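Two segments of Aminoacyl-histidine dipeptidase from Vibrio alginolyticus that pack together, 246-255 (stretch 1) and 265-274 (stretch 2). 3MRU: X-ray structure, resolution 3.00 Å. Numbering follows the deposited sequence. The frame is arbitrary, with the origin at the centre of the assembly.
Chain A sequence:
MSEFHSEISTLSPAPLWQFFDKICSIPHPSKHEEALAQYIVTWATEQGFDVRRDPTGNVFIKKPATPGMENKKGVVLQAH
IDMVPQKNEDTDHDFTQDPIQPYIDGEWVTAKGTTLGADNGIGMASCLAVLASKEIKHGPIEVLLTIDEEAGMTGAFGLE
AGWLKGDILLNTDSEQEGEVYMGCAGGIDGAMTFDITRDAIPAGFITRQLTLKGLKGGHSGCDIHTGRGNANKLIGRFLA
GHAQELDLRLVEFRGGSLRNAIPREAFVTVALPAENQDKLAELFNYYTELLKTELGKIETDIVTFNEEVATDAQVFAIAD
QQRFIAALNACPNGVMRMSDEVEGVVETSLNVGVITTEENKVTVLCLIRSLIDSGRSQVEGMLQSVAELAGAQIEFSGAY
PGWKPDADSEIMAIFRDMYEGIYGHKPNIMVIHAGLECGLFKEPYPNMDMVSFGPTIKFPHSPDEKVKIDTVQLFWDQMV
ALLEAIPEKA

Stretch 1 246-255: LDLRLVEFRG
Stretch 2 (265-274) EAFVTVALPA

The apolar centre lies on the sheet face carrying Leu250, Phe253, Val268 and Val270, all buried. Leu250 (chi1 t, chi2 p) brings CD1 to 3.2 Å from Val268 CG2, a tight contact, and to 4.4 Å from Val270 CG1; Val268 is p, Val270 m. Phe253 (t, chi2 142°) sets CD1 4.4 Å from Val268 CG2. At one end Leu248 (p, p) places CB 3.8 Å from Leu272 CB; at the other, Gly255 CA lies 3.6 Å from Ala266 CB, and the absence of a side chain permits a CA–CA spacing of 3.7 Å, since an ideal CB would clash with Ala266 CB.

The strands, 249-255 and one beginning at 266, run antiparallel at 151°, with extended backbones. Paired bonds join Arg249 N to Ala271 O (2.6 Å) and Ala271 N to Arg249 O (2.7 Å), then Arg254 N to Phe267 O (2.9 Å) and Phe267 N to Arg254 O (2.7 Å). Between them Val251 (phi/psi -105/-45) forms a bulge: Val251 N and Glu252 N each lie 3.2 Å from Thr269 O, hydrogen-bonded to it, shifting the register by one.

On the opposite face, where Arg249, Glu252, Arg254, Phe267 and Thr269 are partly exposed and Ala271 is buried, Arg254 CB sits 4.0 Å from the Phe267 ring centroid, over its face (Phe267 chi1 p). At the polar edge, Arg254 NH1 forms a salt bridge with Glu252 OE1 at 3.2 Å; both belong to stretch 1, so it braces that strand and does not join the two. Both side chains start t, p.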

# COMPACT_ATOMS: atom_id res chain seq x y z
N LEU A 246 35.80 10.81 18.78
CA LEU A 246 36.72 10.70 17.64
C LEU A 246 37.00 12.03 16.91
O LEU A 246 37.76 12.06 15.93
CB LEU A 246 36.14 9.71 16.64
CG LEU A 246 37.06 8.75 15.92
CD1 LEU A 246 37.79 7.87 16.92
CD2 LEU A 246 36.22 7.91 15.00
N ASP A 247 36.36 13.11 17.37
CA ASP A 247 36.53 14.48 16.84
C ASP A 247 36.40 14.61 15.30
O ASP A 247 37.03 15.48 14.68
CB ASP A 247 37.83 15.12 17.36
CG ASP A 247 37.68 16.62 17.64
OD1 ASP A 247 37.01 17.31 16.84
OD2 ASP A 247 38.23 17.12 18.65
N LEU A 248 35.57 13.76 14.70
CA LEU A 248 35.30 13.84 13.26
C LEU A 248 34.14 14.76 12.89
O LEU A 248 33.18 14.91 13.63
CB LEU A 248 35.10 12.46 12.65
CG LEU A 248 34.18 11.43 13.29
CD1 LEU A 248 32.76 11.85 13.14
CD2 LEU A 248 34.42 10.13 12.56
N ARG A 249 34.28 15.36 11.71
CA ARG A 249 33.42 16.41 11.23
C ARG A 249 32.70 15.91 10.00
O ARG A 249 33.22 15.10 9.24
CB ARG A 249 34.26 17.61 10.87
CG ARG A 249 35.23 18.01 11.95
CD ARG A 249 34.54 18.87 13.02
NE ARG A 249 33.79 19.99 12.45
CZ ARG A 249 34.35 21.08 11.90
NH1 ARG A 249 35.67 21.20 11.83
NH2 ARG A 249 33.58 22.05 11.40
N LEU A 250 31.49 16.41 9.81
CA LEU A 250 30.56 15.83 8.87
C LEU A 250 30.39 16.64 7.60
O LEU A 250 30.09 17.84 7.65
CB LEU A 250 29.22 15.70 9.56
CG LEU A 250 27.94 15.26 8.87
CD1 LEU A 250 27.96 13.78 8.62
CD2 LEU A 250 26.80 15.63 9.78
N VAL A 251 30.60 16.01 6.46
CA VAL A 251 30.34 16.68 5.19
C VAL A 251 29.07 16.24 4.45
O VAL A 251 28.28 17.06 4.01
CB VAL A 251 31.63 16.70 4.24
CG1 VAL A 251 32.63 15.60 4.59
CG2 VAL A 251 31.25 16.65 2.76
N GLU A 252 28.87 14.93 4.39
CA GLU A 252 27.86 14.34 3.53
C GLU A 252 27.12 13.18 4.26
O GLU A 252 27.74 12.41 5.00
CB GLU A 252 28.52 13.84 2.24
CG GLU A 252 27.61 13.16 1.23
CD GLU A 252 26.82 14.14 0.40
OE1 GLU A 252 26.58 13.84 -0.80
OE2 GLU A 252 26.45 15.21 0.94
N PHE A 253 25.81 13.08 4.04
CA PHE A 253 24.96 12.02 4.59
C PHE A 253 23.86 11.72 3.55
O PHE A 253 22.94 12.51 3.35
CB PHE A 253 24.35 12.47 5.94
CG PHE A 253 23.94 11.33 6.87
CD1 PHE A 253 24.12 11.45 8.25
CD2 PHE A 253 23.36 10.15 6.39
CE1 PHE A 253 23.74 10.43 9.12
CE2 PHE A 253 22.99 9.13 7.25
CZ PHE A 253 23.18 9.27 8.62
N ARG A 254 23.96 10.57 2.90
CA ARG A 254 23.00 10.19 1.89
C ARG A 254 22.59 8.76 2.18
O ARG A 254 23.44 7.88 2.31
CB ARG A 254 23.66 10.28 0.51
CG ARG A 254 22.76 9.96 -0.71
CD ARG A 254 21.81 11.11 -1.05
NE ARG A 254 22.24 12.37 -0.41
CZ ARG A 254 23.11 13.24 -0.93
NH1 ARG A 254 23.42 14.33 -0.25
NH2 ARG A 254 23.67 13.02 -2.13
N GLY A 255 21.29 8.52 2.28
CA GLY A 255 20.84 7.16 2.53
C GLY A 255 19.49 6.88 1.95
O GLY A 255 18.68 7.79 1.78
N GLU A 265 20.99 0.95 1.71
CA GLU A 265 22.32 1.47 1.56
C GLU A 265 22.31 2.87 2.07
O GLU A 265 21.37 3.60 1.82
CB GLU A 265 22.73 1.42 0.09
CG GLU A 265 24.01 2.19 -0.26
CD GLU A 265 24.49 1.90 -1.68
OE1 GLU A 265 25.69 2.16 -1.98
OE2 GLU A 265 23.66 1.41 -2.49
N ALA A 266 23.34 3.27 2.79
CA ALA A 266 23.44 4.63 3.26
C ALA A 266 24.88 4.92 3.47
O ALA A 266 25.67 4.01 3.67
CB ALA A 266 22.70 4.79 4.55
N PHE A 267 25.25 6.19 3.45
CA PHE A 267 26.64 6.52 3.68
C PHE A 267 26.85 7.92 4.19
O PHE A 267 26.04 8.81 3.95
CB PHE A 267 27.46 6.29 2.41
CG PHE A 267 27.30 7.36 1.37
CD1 PHE A 267 27.92 8.61 1.52
CD2 PHE A 267 26.57 7.11 0.21
CE1 PHE A 267 27.79 9.59 0.56
CE2 PHE A 267 26.44 8.10 -0.78
CZ PHE A 267 27.05 9.34 -0.59
N VAL A 268 27.96 8.11 4.87
CA VAL A 268 28.36 9.40 5.33
C VAL A 268 29.78 9.55 4.82
O VAL A 268 30.54 8.58 4.82
CB VAL A 268 28.29 9.49 6.88
CG1 VAL A 268 29.47 8.76 7.51
CG2 VAL A 268 28.35 10.90 7.34
N THR A 269 30.13 10.74 4.35
CA THR A 269 31.54 11.08 4.19
C THR A 269 31.85 12.08 5.29
O THR A 269 31.04 12.95 5.60
CB THR A 269 31.93 11.61 2.78
OG1 THR A 269 31.68 13.01 2.69
CG2 THR A 269 31.18 10.89 1.66
N VAL A 270 33.01 11.92 5.91
CA VAL A 270 33.39 12.77 7.02
C VAL A 270 34.85 13.19 6.88
O VAL A 270 35.66 12.53 6.20
CB VAL A 270 33.20 12.07 8.43
CG1 VAL A 270 31.77 11.53 8.62
CG2 VAL A 270 34.24 10.95 8.68
N ALA A 271 35.17 14.30 7.55
CA ALA A 271 36.53 14.76 7.74
C ALA A 271 36.98 14.43 9.16
O ALA A 271 36.19 14.55 10.11
CB ALA A 271 36.59 16.25 7.50
N LEU A 272 38.24 14.02 9.30
CA LEU A 272 38.87 13.73 10.62
C LEU A 272 40.40 13.92 10.56
O LEU A 272 40.99 13.82 9.47
CB LEU A 272 38.53 12.31 11.11
CG LEU A 272 39.31 11.07 10.66
CD1 LEU A 272 38.91 9.90 11.54
CD2 LEU A 272 39.09 10.72 9.20
N PRO A 273 41.04 14.18 11.74
CA PRO A 273 42.51 14.22 11.79
C PRO A 273 43.09 12.88 11.30
O PRO A 273 42.57 11.81 11.67
CB PRO A 273 42.81 14.40 13.29
CG PRO A 273 41.59 15.01 13.86
CD PRO A 273 40.45 14.41 13.07
N ALA A 274 44.13 12.94 10.46
CA ALA A 274 44.76 11.72 9.94
C ALA A 274 45.31 10.80 11.06
O ALA A 274 45.53 9.61 10.83
CB ALA A 274 45.83 12.06 8.90